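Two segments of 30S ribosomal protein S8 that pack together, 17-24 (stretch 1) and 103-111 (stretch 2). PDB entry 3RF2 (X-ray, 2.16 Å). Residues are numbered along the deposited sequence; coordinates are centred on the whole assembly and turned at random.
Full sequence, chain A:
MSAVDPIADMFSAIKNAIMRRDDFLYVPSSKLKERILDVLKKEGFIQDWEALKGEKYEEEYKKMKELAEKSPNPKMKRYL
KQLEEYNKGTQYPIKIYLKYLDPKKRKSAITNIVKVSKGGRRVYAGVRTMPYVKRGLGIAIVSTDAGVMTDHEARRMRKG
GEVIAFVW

Stretch 1, residues 17-24: AIMRRDDF
Stretch 2, residues 103-111: PKKRKSAIT

A helix end meets an irregular segment here, and three residues, Arg21, Lys105 and Ile18, supply most of the 359 Å² buried. Stretch 1 enters as helix through residues 17-19 and closes in a Schellman motif: Arg21, at phi/psi 64/35, is the first residue to leave helical values, while Arg21 N bonds Ile18 O at 2.9 Å and Asp22 N reaches back to Ala17 O at 3.0 Å. Stretch 2 has no regular structure, yet Lys105 takes nearly the same left-handed conformation, 65/29. The two stretches run in opposite senses, Arg21 CA lying 5.9 Å from Lys105 CA and Ile18 CA 6.9 Å from Ser108 CA.

Arg21 and Lys105 each point CA-to-CB toward the other stretch, bringing Arg21 CB within 4.4 Å of Lys105 CB. The lysine, with chi angles m, t, m, t, carries its ammonium to the turn, where Lys105 NZ donates to Arg21 O at 2.8 Å and to Asp23 OD1 at 3.0 Å, the latter also a salt bridge. One cation thus ties a backbone carbonyl just past the helix to a carboxylate two residues on; Asp23 has chi1 m, and its side chain starts sideways but ends nearer. Arg21 extends as m, t, t with chi4 at 81°. Its guanidinium makes no hydrogen bond across the contact; Arg106 CG sits at its edge, 3.9 Å from Arg21 NE.

Three residues earlier, Ile18 (m, t) supplies the apolar part. Ile18 CD1 packs 3.9 Å from Ile110 CB, and Ile18 CG2 lies 3.4 Å from Ser108 OG. That hydroxyl, on a t rotamer, donates within its own stretch to Ile110 O, with Ser108 OG to Ile110 O at 2.8 Å, so its proton is engaged within stretch 2 while a methyl group packs against the oxygen.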

# COMPACT_ATOMS: atom_id res chain seq x y z
N ALA A 17 -8.19 7.01 4.69
CA ALA A 17 -9.32 6.40 4.01
C ALA A 17 -9.95 5.37 4.93
O ALA A 17 -11.17 5.29 5.06
CB ALA A 17 -8.88 5.78 2.69
N ILE A 18 -9.11 4.60 5.60
CA ILE A 18 -9.61 3.64 6.58
C ILE A 18 -10.40 4.33 7.68
O ILE A 18 -11.48 3.88 8.06
CB ILE A 18 -8.48 2.82 7.21
CG1 ILE A 18 -7.93 1.81 6.21
CG2 ILE A 18 -8.99 2.07 8.44
CD1 ILE A 18 -6.71 1.06 6.70
N MET A 19 -9.88 5.44 8.18
CA MET A 19 -10.57 6.10 9.27
C MET A 19 -11.86 6.77 8.80
O MET A 19 -12.76 7.02 9.60
CB MET A 19 -9.63 7.04 10.02
CG MET A 19 -8.61 6.24 10.86
SD MET A 19 -7.45 7.20 11.83
CE MET A 19 -6.88 8.37 10.60
N ARG A 20 -11.96 7.01 7.50
CA ARG A 20 -13.18 7.48 6.88
C ARG A 20 -14.17 6.34 6.60
O ARG A 20 -15.31 6.58 6.19
CB ARG A 20 -12.85 8.20 5.57
CG ARG A 20 -13.30 9.64 5.52
CD ARG A 20 -12.31 10.49 4.74
NE ARG A 20 -11.83 9.79 3.55
CZ ARG A 20 -10.60 9.92 3.05
NH1 ARG A 20 -9.71 10.74 3.63
NH2 ARG A 20 -10.26 9.23 1.97
N ARG A 21 -13.73 5.11 6.81
CA ARG A 21 -14.53 3.92 6.51
C ARG A 21 -14.81 3.81 5.02
O ARG A 21 -15.88 3.38 4.60
CB ARG A 21 -15.84 3.92 7.30
CG ARG A 21 -15.65 3.63 8.79
CD ARG A 21 -16.96 3.62 9.56
NE ARG A 21 -16.71 3.49 11.00
CZ ARG A 21 -16.37 4.50 11.80
NH1 ARG A 21 -16.25 5.73 11.31
NH2 ARG A 21 -16.16 4.28 13.09
N ASP A 22 -13.83 4.21 4.21
CA ASP A 22 -13.98 4.14 2.76
C ASP A 22 -13.68 2.74 2.19
O ASP A 22 -12.90 1.97 2.74
CB ASP A 22 -13.06 5.17 2.09
CG ASP A 22 -13.53 6.60 2.32
OD1 ASP A 22 -14.75 6.84 2.47
OD2 ASP A 22 -12.67 7.50 2.32
N ASP A 23 -14.30 2.45 1.06
CA ASP A 23 -14.14 1.19 0.36
C ASP A 23 -12.82 1.14 -0.40
O ASP A 23 -12.23 0.08 -0.58
CB ASP A 23 -15.31 1.00 -0.61
CG ASP A 23 -16.63 0.74 0.11
OD1 ASP A 23 -16.61 0.33 1.30
OD2 ASP A 23 -17.68 0.92 -0.52
N PHE A 24 -12.37 2.30 -0.87
CA PHE A 24 -11.15 2.35 -1.66
C PHE A 24 -10.49 3.72 -1.66
O PHE A 24 -10.97 4.66 -1.05
CB PHE A 24 -11.45 1.93 -3.10
CG PHE A 24 -12.28 2.92 -3.86
CD1 PHE A 24 -11.71 4.06 -4.40
CD2 PHE A 24 -13.64 2.73 -4.02
CE1 PHE A 24 -12.47 4.97 -5.09
CE2 PHE A 24 -14.41 3.64 -4.71
CZ PHE A 24 -13.82 4.76 -5.25
N PRO A 103 -19.29 -6.03 8.27
CA PRO A 103 -20.11 -5.34 7.27
C PRO A 103 -20.13 -3.82 7.45
O PRO A 103 -20.13 -3.11 6.46
CB PRO A 103 -21.50 -5.92 7.50
CG PRO A 103 -21.23 -7.31 8.01
CD PRO A 103 -20.02 -7.14 8.90
N LYS A 104 -20.14 -3.33 8.69
CA LYS A 104 -20.21 -1.89 8.93
C LYS A 104 -18.84 -1.20 8.81
O LYS A 104 -18.75 0.01 8.96
CB LYS A 104 -20.84 -1.60 10.30
CG LYS A 104 -22.35 -1.85 10.36
CD LYS A 104 -22.84 -1.94 11.81
CE LYS A 104 -23.90 -0.87 12.13
NZ LYS A 104 -24.36 -0.93 13.55
N LYS A 105 -17.79 -1.96 8.56
CA LYS A 105 -16.48 -1.36 8.33
C LYS A 105 -15.90 -0.64 9.56
O LYS A 105 -15.14 0.31 9.41
CB LYS A 105 -16.52 -0.39 7.14
CG LYS A 105 -16.92 -1.07 5.82
CD LYS A 105 -16.84 -0.10 4.64
CE LYS A 105 -17.89 0.99 4.73
NZ LYS A 105 -17.92 1.86 3.52
N ARG A 106 -16.27 -1.09 10.75
CA ARG A 106 -15.74 -0.52 11.98
C ARG A 106 -14.44 -1.20 12.42
O ARG A 106 -13.68 -0.66 13.24
CB ARG A 106 -16.78 -0.58 13.09
CG ARG A 106 -18.00 0.32 12.84
CD ARG A 106 -19.10 0.08 13.88
NE ARG A 106 -20.24 0.99 13.69
CZ ARG A 106 -21.46 0.78 14.18
NH1 ARG A 106 -21.71 -0.32 14.89
NH2 ARG A 106 -22.42 1.66 13.96
N LYS A 107 -14.17 -2.38 11.87
CA LYS A 107 -12.96 -3.13 12.17
C LYS A 107 -12.08 -3.30 10.91
O LYS A 107 -12.33 -4.18 10.07
CB LYS A 107 -13.32 -4.50 12.77
CG LYS A 107 -14.05 -4.43 14.14
CD LYS A 107 -14.72 -5.77 14.56
CE LYS A 107 -13.72 -6.93 14.58
NZ LYS A 107 -14.27 -8.22 15.09
N SER A 108 -11.07 -2.45 10.79
CA SER A 108 -10.11 -2.49 9.69
C SER A 108 -9.14 -3.68 9.82
O SER A 108 -8.74 -4.05 10.92
CB SER A 108 -9.31 -1.19 9.66
OG SER A 108 -8.19 -1.26 8.80
N ALA A 109 -8.77 -4.27 8.70
CA ALA A 109 -7.74 -5.30 8.73
C ALA A 109 -6.39 -4.68 9.14
O ALA A 109 -5.54 -5.35 9.70
CB ALA A 109 -7.62 -5.97 7.37
N ILE A 110 -6.21 -3.40 8.84
CA ILE A 110 -4.99 -2.72 9.23
C ILE A 110 -5.18 -1.92 10.50
O ILE A 110 -5.96 -0.97 10.52
CB ILE A 110 -4.47 -1.79 8.14
CG1 ILE A 110 -4.08 -2.60 6.91
CG2 ILE A 110 -3.24 -1.01 8.66
CD1 ILE A 110 -3.72 -1.74 5.72
N THR A 111 -4.49 -2.31 11.56
CA THR A 111 -4.54 -1.53 12.78
C THR A 111 -3.62 -0.32 12.63
O THR A 111 -3.98 0.79 12.99
CB THR A 111 -4.15 -2.34 14.00
OG1 THR A 111 -5.15 -3.36 14.22
CG2 THR A 111 -4.04 -1.43 15.24